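Local coordinates for protein methyltransferase type 12 (PDB 3JWG) that probably uses S-adenosyl-L-methionine to methylate the 2'-O of the 3'-terminal nucleotide of small RNAs, the work of the C-terminal methyltransferase domain described here, at residues K169-Q172 with T173-V176; R160-R163 with F164-T167; E80-R83 with K84-S87. All blocks are in the same frame, centred on the assembly; numbering follows the deposited sequence.

The three contacts lie along the methyltransferase domain in the order interaction 3, interaction 2, interaction 1. Interaction 3 leads from the short helix 80-83 into strand 86-90, the outermost strand at one end of the seven-stranded mixed sheet. Interactions 1 and 2 sit at the other end: interaction 2 belongs to the loop that follows strand 135-141, and interaction 1 lies on helix 168-182, which that loop enters. Their centres are about 15 Å apart, and W166 packs on F171 and W174. Interaction 3 is about 37 Å from either, centre to centre, across the middle of the chain. The contacts thus belong to opposite flanks of the Rossmann-like fold, with the bound magnesium ion between them.

Interaction 1: K169-Q172 with T173-V176; sequences KEFQ and TWAV. Unlike the reference sequence in segment 169-172: Q172 (reference Glu).
The six-membered rings of F171 and W174 lie nearly parallel but slid apart, their planes 29° apart and their centroids 5.8 Å from each other, with so little overlap that they make a shifted contact rather than a true stack. F171 CE1 meets W174 CZ3 obliquely at 3.7 Å, while F171 O lies in plane at the edge of the indole and W166 makes an edge-to-face contact with it. Their spacing of three residues puts both on one side of the helix, and a shared first torsion, with CG anti to the backbone N, turns both rings the same way. That side of helix 168-182 packs on the sheet of the Rossmann-like methyltransferase fold: F171, buried and wholly apolar, reaches V138, T140 and Q203, and A175, small enough for a close approach, touches F188 and F207. W174 combines an apolar surface with one polar group, NE1, which bonds to E124. On the more open side, K169 O is gripped twice by T173, by its N at 2.9 Å and its OG1 at 2.6 Å, from opposite faces of the carbonyl plane. Threonine manages this because OG1 lies beside its own backbone N (chi1 -61°), pointing back down the helix.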
loop_
_atom_site.group_PDB
_atom_site.type_symbol
_atom_site.label_atom_id
_atom_site.label_comp_id
_atom_site.label_asym_id
_atom_site.label_seq_id
_atom_site.Cartn_x
_atom_site.Cartn_y
_atom_site.Cartn_z
ATOM N N LYS A 169 -3.501 -14.682 -10.993
ATOM C CA LYS A 169 -4.761 -14.594 -11.727
ATOM C C LYS A 169 -5.840 -13.938 -10.866
ATOM O O LYS A 169 -6.648 -13.135 -11.349
ATOM C CB LYS A 169 -5.228 -15.990 -12.142
ATOM C CG LYS A 169 -6.576 -16.000 -12.838
ATOM C CD LYS A 169 -7.041 -17.419 -13.120
ATOM C CE LYS A 169 -8.392 -17.416 -13.811
ATOM N NZ LYS A 169 -8.324 -16.656 -15.090
ATOM N N GLU A 170 -5.856 -14.290 -9.588
ATOM C CA GLU A 170 -6.832 -13.727 -8.666
ATOM C C GLU A 170 -6.607 -12.235 -8.494
ATOM O O GLU A 170 -7.553 -11.461 -8.506
ATOM C CB GLU A 170 -6.747 -14.419 -7.308
ATOM C CG GLU A 170 -7.136 -15.885 -7.372
ATOM C CD GLU A 170 -7.082 -16.558 -6.029
ATOM O OE1 GLU A 170 -6.144 -16.266 -5.255
ATOM O OE2 GLU A 170 -7.971 -17.394 -5.753
ATOM N N PHE A 171 -5.350 -11.831 -8.339
ATOM C CA PHE A 171 -5.058 -10.415 -8.167
ATOM C C PHE A 171 -5.370 -9.607 -9.424
ATOM O O PHE A 171 -5.985 -8.546 -9.355
ATOM C CB PHE A 171 -3.591 -10.198 -7.799
ATOM C CG PHE A 171 -3.222 -8.742 -7.608
ATOM C CD1 PHE A 171 -3.772 -8.005 -6.567
ATOM C CD2 PHE A 171 -2.320 -8.115 -8.463
ATOM C CE1 PHE A 171 -3.428 -6.654 -6.375
ATOM C CE2 PHE A 171 -1.967 -6.769 -8.282
ATOM C CZ PHE A 171 -2.524 -6.037 -7.234
ATOM N N GLN A 172 -4.934 -10.100 -10.575
ATOM C CA GLN A 172 -5.169 -9.374 -11.815
ATOM C C GLN A 172 -6.644 -9.295 -12.166
ATOM O O GLN A 172 -7.115 -8.260 -12.640
ATOM C CB GLN A 172 -4.353 -10.005 -12.942
ATOM C CG GLN A 172 -2.874 -9.692 -12.811
ATOM C CD GLN A 172 -2.010 -10.512 -13.738
ATOM O OE1 GLN A 172 -2.443 -10.905 -14.821
ATOM N NE2 GLN A 172 -0.775 -10.768 -13.323
ATOM N N THR A 173 -7.380 -10.373 -11.914
ATOM C CA THR A 173 -8.813 -10.387 -12.187
ATOM C C THR A 173 -9.486 -9.337 -11.299
ATOM O O THR A 173 -10.333 -8.562 -11.754
ATOM C CB THR A 173 -9.424 -11.770 -11.882
ATOM O OG1 THR A 173 -8.807 -12.755 -12.721
ATOM C CG2 THR A 173 -10.930 -11.760 -12.135
ATOM N N TRP A 174 -9.097 -9.325 -10.029
ATOM C CA TRP A 174 -9.630 -8.370 -9.064
ATOM C C TRP A 174 -9.290 -6.942 -9.481
ATOM O O TRP A 174 -10.152 -6.066 -9.497
ATOM C CB TRP A 174 -9.039 -8.631 -7.677
ATOM C CG TRP A 174 -9.364 -7.551 -6.693
ATOM C CD1 TRP A 174 -10.533 -7.391 -6.002
ATOM C CD2 TRP A 174 -8.520 -6.454 -6.316
ATOM N NE1 TRP A 174 -10.470 -6.265 -5.217
ATOM C CE2 TRP A 174 -9.246 -5.670 -5.390
ATOM C CE3 TRP A 174 -7.220 -6.057 -6.671
ATOM C CZ2 TRP A 174 -8.717 -4.506 -4.811
ATOM C CZ3 TRP A 174 -6.692 -4.896 -6.092
ATOM C CH2 TRP A 174 -7.440 -4.139 -5.175
ATOM N N ALA A 175 -8.024 -6.710 -9.804
ATOM C CA ALA A 175 -7.572 -5.381 -10.204
ATOM C C ALA A 175 -8.303 -4.853 -11.437
ATOM O O ALA A 175 -8.758 -3.709 -11.451
ATOM C CB ALA A 175 -6.079 -5.392 -10.458
ATOM N N VAL A 176 -8.407 -5.683 -12.470
ATOM C CA VAL A 176 -9.084 -5.284 -13.700
ATOM C C VAL A 176 -10.542 -4.907 -13.446
ATOM O O VAL A 176 -11.039 -3.918 -13.996
ATOM C CB VAL A 176 -9.023 -6.415 -14.766
ATOM C CG1 VAL A 176 -9.926 -6.077 -15.953
ATOM C CG2 VAL A 176 -7.586 -6.597 -15.236
#

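Interaction 2: R160-R163 with F164-T167; sequences RDHR and FEWT
H162 and E165, first and last residues of a type I beta turn, send their side chains out side by side. The turn is closed by the bond from E165 N to H162 O, 3.0 Å long and close to straight at 163°. Each of the two residues keeps CG beside its own backbone N (chi1 -57° for E165), and the extended glutamate chain carries its carboxylate to the ring nitrogen. H162 ND1 donates to E165 OE2 at 2.9 Å. OE2 lies at the imidazole edge, near the ring plane. The carboxylate plane is turned 53° from the ring, and ND1 meets OE2 from above the carboxylate plane. E165 CG also rests on H162 O at 3.4 Å, the aliphatic part of the chain covering the carbonyl that closes the turn.

R163, at the second position of the turn, sends its side chain away from this pair. In the model its chain bends back to place NH1 in a salt bridge with D161 OD2 at 2.9 Å, but the two side chains are modelled too close together for their exact arrangement to be certain. Beyond E165 the backbone of W166 bonds to K143, and T167 then serves as N-cap of helix 168-182, forming a capping box with E170.

The carboxylate limits the rotation of the imidazole about its CB-CG bond, and because ND1 is the donor, the proton sits on that nitrogen, which therefore cannot offer a lone pair to another group.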
loop_
_atom_site.group_PDB
_atom_site.type_symbol
_atom_site.label_atom_id
_atom_site.label_comp_id
_atom_site.label_asym_id
_atom_site.label_seq_id
_atom_site.Cartn_x
_atom_site.Cartn_y
_atom_site.Cartn_z
ATOM N N ARG A 160 3.499 -19.746 8.321
ATOM C CA ARG A 160 3.743 -20.702 7.243
ATOM C C ARG A 160 2.477 -20.926 6.428
ATOM O O ARG A 160 2.501 -21.588 5.390
ATOM C CB ARG A 160 4.219 -22.036 7.813
ATOM C CG ARG A 160 5.537 -21.943 8.533
ATOM C CD ARG A 160 6.072 -23.313 8.874
ATOM N NE ARG A 160 7.388 -23.219 9.494
ATOM C CZ ARG A 160 8.273 -24.207 9.511
ATOM N NH1 ARG A 160 7.980 -25.367 8.939
ATOM N NH2 ARG A 160 9.449 -24.034 10.099
ATOM N N ASP A 161 1.373 -20.367 6.913
ATOM C CA ASP A 161 0.081 -20.486 6.248
ATOM C C ASP A 161 -0.072 -19.376 5.212
ATOM O O ASP A 161 -0.230 -18.209 5.565
ATOM C CB ASP A 161 -1.042 -20.390 7.286
ATOM C CG ASP A 161 -2.410 -20.578 6.678
ATOM O OD1 ASP A 161 -2.470 -20.945 5.489
ATOM O OD2 ASP A 161 -3.421 -20.369 7.387
ATOM N N HIS A 162 -0.037 -19.744 3.935
ATOM C CA HIS A 162 -0.154 -18.767 2.850
ATOM C C HIS A 162 -1.455 -18.885 2.059
ATOM O O HIS A 162 -1.594 -18.288 0.993
ATOM C CB HIS A 162 1.029 -18.928 1.887
ATOM C CG HIS A 162 2.357 -18.622 2.505
ATOM N ND1 HIS A 162 2.776 -17.336 2.772
ATOM C CD2 HIS A 162 3.350 -19.437 2.935
ATOM C CE1 HIS A 162 3.969 -17.371 3.339
ATOM N NE2 HIS A 162 4.339 -18.634 3.450
ATOM N N ARG A 163 -2.420 -19.624 2.588
ATOM C CA ARG A 163 -3.671 -19.835 1.868
ATOM C C ARG A 163 -4.462 -18.565 1.564
ATOM O O ARG A 163 -5.238 -18.524 0.604
ATOM C CB ARG A 163 -4.553 -20.820 2.638
ATOM C CG ARG A 163 -3.872 -22.139 2.947
ATOM C CD ARG A 163 -4.104 -22.516 4.405
ATOM N NE ARG A 163 -5.475 -22.905 4.658
ATOM C CZ ARG A 163 -6.057 -22.897 5.852
ATOM N NH1 ARG A 163 -5.400 -22.500 6.936
ATOM N NH2 ARG A 163 -7.304 -23.319 5.955
ATOM N N PHE A 164 -4.271 -17.530 2.368
ATOM C CA PHE A 164 -4.997 -16.300 2.129
ATOM C C PHE A 164 -4.323 -15.321 1.186
ATOM O O PHE A 164 -4.846 -14.235 0.933
ATOM C CB PHE A 164 -5.363 -15.644 3.456
ATOM C CG PHE A 164 -6.666 -16.138 4.009
ATOM C CD1 PHE A 164 -6.984 -15.985 5.350
ATOM C CD2 PHE A 164 -7.588 -16.757 3.169
ATOM C CE1 PHE A 164 -8.198 -16.438 5.839
ATOM C CE2 PHE A 164 -8.800 -17.211 3.648
ATOM C CZ PHE A 164 -9.106 -17.052 4.981
ATOM N N GLU A 165 -3.172 -15.712 0.654
ATOM C CA GLU A 165 -2.494 -14.871 -0.322
ATOM C C GLU A 165 -3.214 -15.146 -1.639
ATOM O O GLU A 165 -3.809 -16.215 -1.826
ATOM C CB GLU A 165 -1.017 -15.241 -0.446
ATOM C CG GLU A 165 -0.290 -15.168 0.872
ATOM C CD GLU A 165 1.197 -15.390 0.750
ATOM O OE1 GLU A 165 1.634 -16.115 -0.170
ATOM O OE2 GLU A 165 1.930 -14.850 1.603
ATOM N N TRP A 166 -3.154 -14.185 -2.548
ATOM C CA TRP A 166 -3.822 -14.300 -3.832
ATOM C C TRP A 166 -2.871 -14.767 -4.910
ATOM O O TRP A 166 -1.684 -14.443 -4.875
ATOM C CB TRP A 166 -4.379 -12.939 -4.248
ATOM C CG TRP A 166 -5.387 -12.344 -3.315
ATOM C CD1 TRP A 166 -5.728 -12.789 -2.064
ATOM C CD2 TRP A 166 -6.193 -11.186 -3.563
ATOM N NE1 TRP A 166 -6.701 -11.977 -1.521
ATOM C CE2 TRP A 166 -7.004 -10.986 -2.421
ATOM C CE3 TRP A 166 -6.310 -10.299 -4.642
ATOM C CZ2 TRP A 166 -7.921 -9.936 -2.330
ATOM C CZ3 TRP A 166 -7.223 -9.251 -4.552
ATOM C CH2 TRP A 166 -8.018 -9.080 -3.402
ATOM N N THR A 167 -3.397 -15.524 -5.871
ATOM C CA THR A 167 -2.582 -15.986 -6.990
ATOM C C THR A 167 -2.493 -14.790 -7.934
ATOM O O THR A 167 -3.180 -13.784 -7.739
ATOM C CB THR A 167 -3.242 -17.149 -7.764
ATOM O OG1 THR A 167 -4.518 -16.726 -8.262
ATOM C CG2 THR A 167 -3.428 -18.379 -6.857
#

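Interaction 3: E80-R83 with K84-S87; sequences EMQR and KRIS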
loop_
_atom_site.group_PDB
_atom_site.type_symbol
_atom_site.label_atom_id
_atom_site.label_comp_id
_atom_site.label_asym_id
_atom_site.label_seq_id
_atom_site.Cartn_x
_atom_site.Cartn_y
_atom_site.Cartn_z
ATOM N N GLU A 80 11.613 20.557 12.985
ATOM C CA GLU A 80 10.309 21.147 12.720
ATOM C C GLU A 80 9.836 20.987 11.274
ATOM O O GLU A 80 8.687 20.618 11.037
ATOM C CB GLU A 80 10.332 22.628 13.089
ATOM C CG GLU A 80 8.991 23.320 12.976
ATOM C CD GLU A 80 9.032 24.735 13.520
ATOM O OE1 GLU A 80 9.825 25.551 13.003
ATOM O OE2 GLU A 80 8.275 25.027 14.470
ATOM N N MET A 81 10.712 21.266 10.312
ATOM C CA MET A 81 10.345 21.157 8.899
ATOM C C MET A 81 9.937 19.733 8.529
ATOM O O MET A 81 9.027 19.532 7.728
ATOM C CB MET A 81 11.507 21.596 7.993
ATOM C CG MET A 81 12.609 20.551 7.830
ATOM S SD MET A 81 13.880 20.990 6.608
ATOM C CE MET A 81 13.066 20.537 5.065
ATOM N N GLN A 82 10.611 18.749 9.113
ATOM C CA GLN A 82 10.314 17.348 8.825
ATOM C C GLN A 82 9.025 16.898 9.496
ATOM O O GLN A 82 8.260 16.117 8.929
ATOM C CB GLN A 82 11.476 16.458 9.274
ATOM C CG GLN A 82 12.771 16.771 8.550
ATOM C CD GLN A 82 12.651 16.577 7.052
ATOM O OE1 GLN A 82 13.044 17.442 6.266
ATOM N NE2 GLN A 82 12.108 15.439 6.648
ATOM N N ARG A 83 8.784 17.398 10.700
ATOM C CA ARG A 83 7.578 17.044 11.433
ATOM C C ARG A 83 6.316 17.490 10.688
ATOM O O ARG A 83 5.291 16.806 10.721
ATOM C CB ARG A 83 7.594 17.686 12.820
ATOM C CG ARG A 83 6.339 17.414 13.626
ATOM C CD ARG A 83 6.317 15.975 14.105
ATOM N NE ARG A 83 5.054 15.600 14.737
ATOM C CZ ARG A 83 3.916 15.388 14.081
ATOM N NH1 ARG A 83 3.872 15.514 12.760
ATOM N NH2 ARG A 83 2.822 15.040 14.747
ATOM N N LYS A 84 6.395 18.640 10.024
ATOM C CA LYS A 84 5.255 19.180 9.290
ATOM C C LYS A 84 4.899 18.391 8.030
ATOM O O LYS A 84 3.822 18.575 7.459
ATOM C CB LYS A 84 5.521 20.642 8.923
ATOM C CG LYS A 84 5.647 21.554 10.140
ATOM C CD LYS A 84 6.056 22.973 9.753
ATOM C CE LYS A 84 6.226 23.846 10.993
ATOM N NZ LYS A 84 6.619 25.245 10.655
ATOM N N ARG A 85 5.796 17.508 7.605
ATOM C CA ARG A 85 5.568 16.708 6.406
ATOM C C ARG A 85 4.801 15.421 6.683
ATOM O O ARG A 85 4.162 14.873 5.787
ATOM C CB ARG A 85 6.899 16.320 5.762
ATOM C CG ARG A 85 7.803 17.470 5.343
ATOM C CD ARG A 85 9.166 16.910 4.967
ATOM N NE ARG A 85 9.080 15.993 3.833
ATOM C CZ ARG A 85 9.995 15.077 3.532
ATOM N NH1 ARG A 85 11.079 14.938 4.286
ATOM N NH2 ARG A 85 9.836 14.308 2.460
ATOM N N ILE A 86 4.858 14.938 7.920
ATOM C CA ILE A 86 4.208 13.678 8.252
ATOM C C ILE A 86 3.035 13.740 9.226
ATOM O O ILE A 86 3.023 14.524 10.182
ATOM C CB ILE A 86 5.261 12.679 8.782
ATOM C CG1 ILE A 86 4.653 11.284 8.922
ATOM C CG2 ILE A 86 5.795 13.155 10.116
ATOM C CD1 ILE A 86 5.695 10.197 9.096
ATOM N N SER A 87 2.053 12.884 8.966
ATOM C CA SER A 87 0.850 12.783 9.776
ATOM C C SER A 87 0.437 11.317 9.915
ATOM O O SER A 87 0.623 10.521 8.992
ATOM C CB SER A 87 -0.282 13.574 9.123
ATOM O OG SER A 87 -1.524 13.268 9.728
#
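A single helical turn, 80-83, is joined by K84 and R85 to strand 86-90 at the edge of the Rossmann-like sheet, near the end of the connection from strand 55-60, and the contacts between E80-R83 and K84-S87 bring the chain out of the helix. The backbone closes it stepwise: K84 N bonds to E80 O at 3.2 Å, the usual spacing of an alpha-helix, and then R85 N turns to Q82 O at 3.1 Å, one residue tighter. A weak bond from I86 N to R83 O follows.

The side chains divide between solvent and protein. I86 is buried against I75, as suits a branched aliphatic residue at the start of a strand. R85, with a bend at chi3, runs alongside Q82 and lays CG against M81 O at 3.4 Å; its guanidinium is held by the carbonyls of L48 and F53, a task for which several N-H groups on one flat end are well suited. R83 is bent at chi2 (73°), which folds its long chain over the strand entry: NH1 comes within 2.9 Å of I86 O, but with an N-H...O angle of only 120° the bond is weak. At the surface, E80 and K84 pair loosely, their charges 4.0 Å apart between OE1 and NZ, while the methylenes meet more closely, K84 CE lying 3.4 Å from E80 CG.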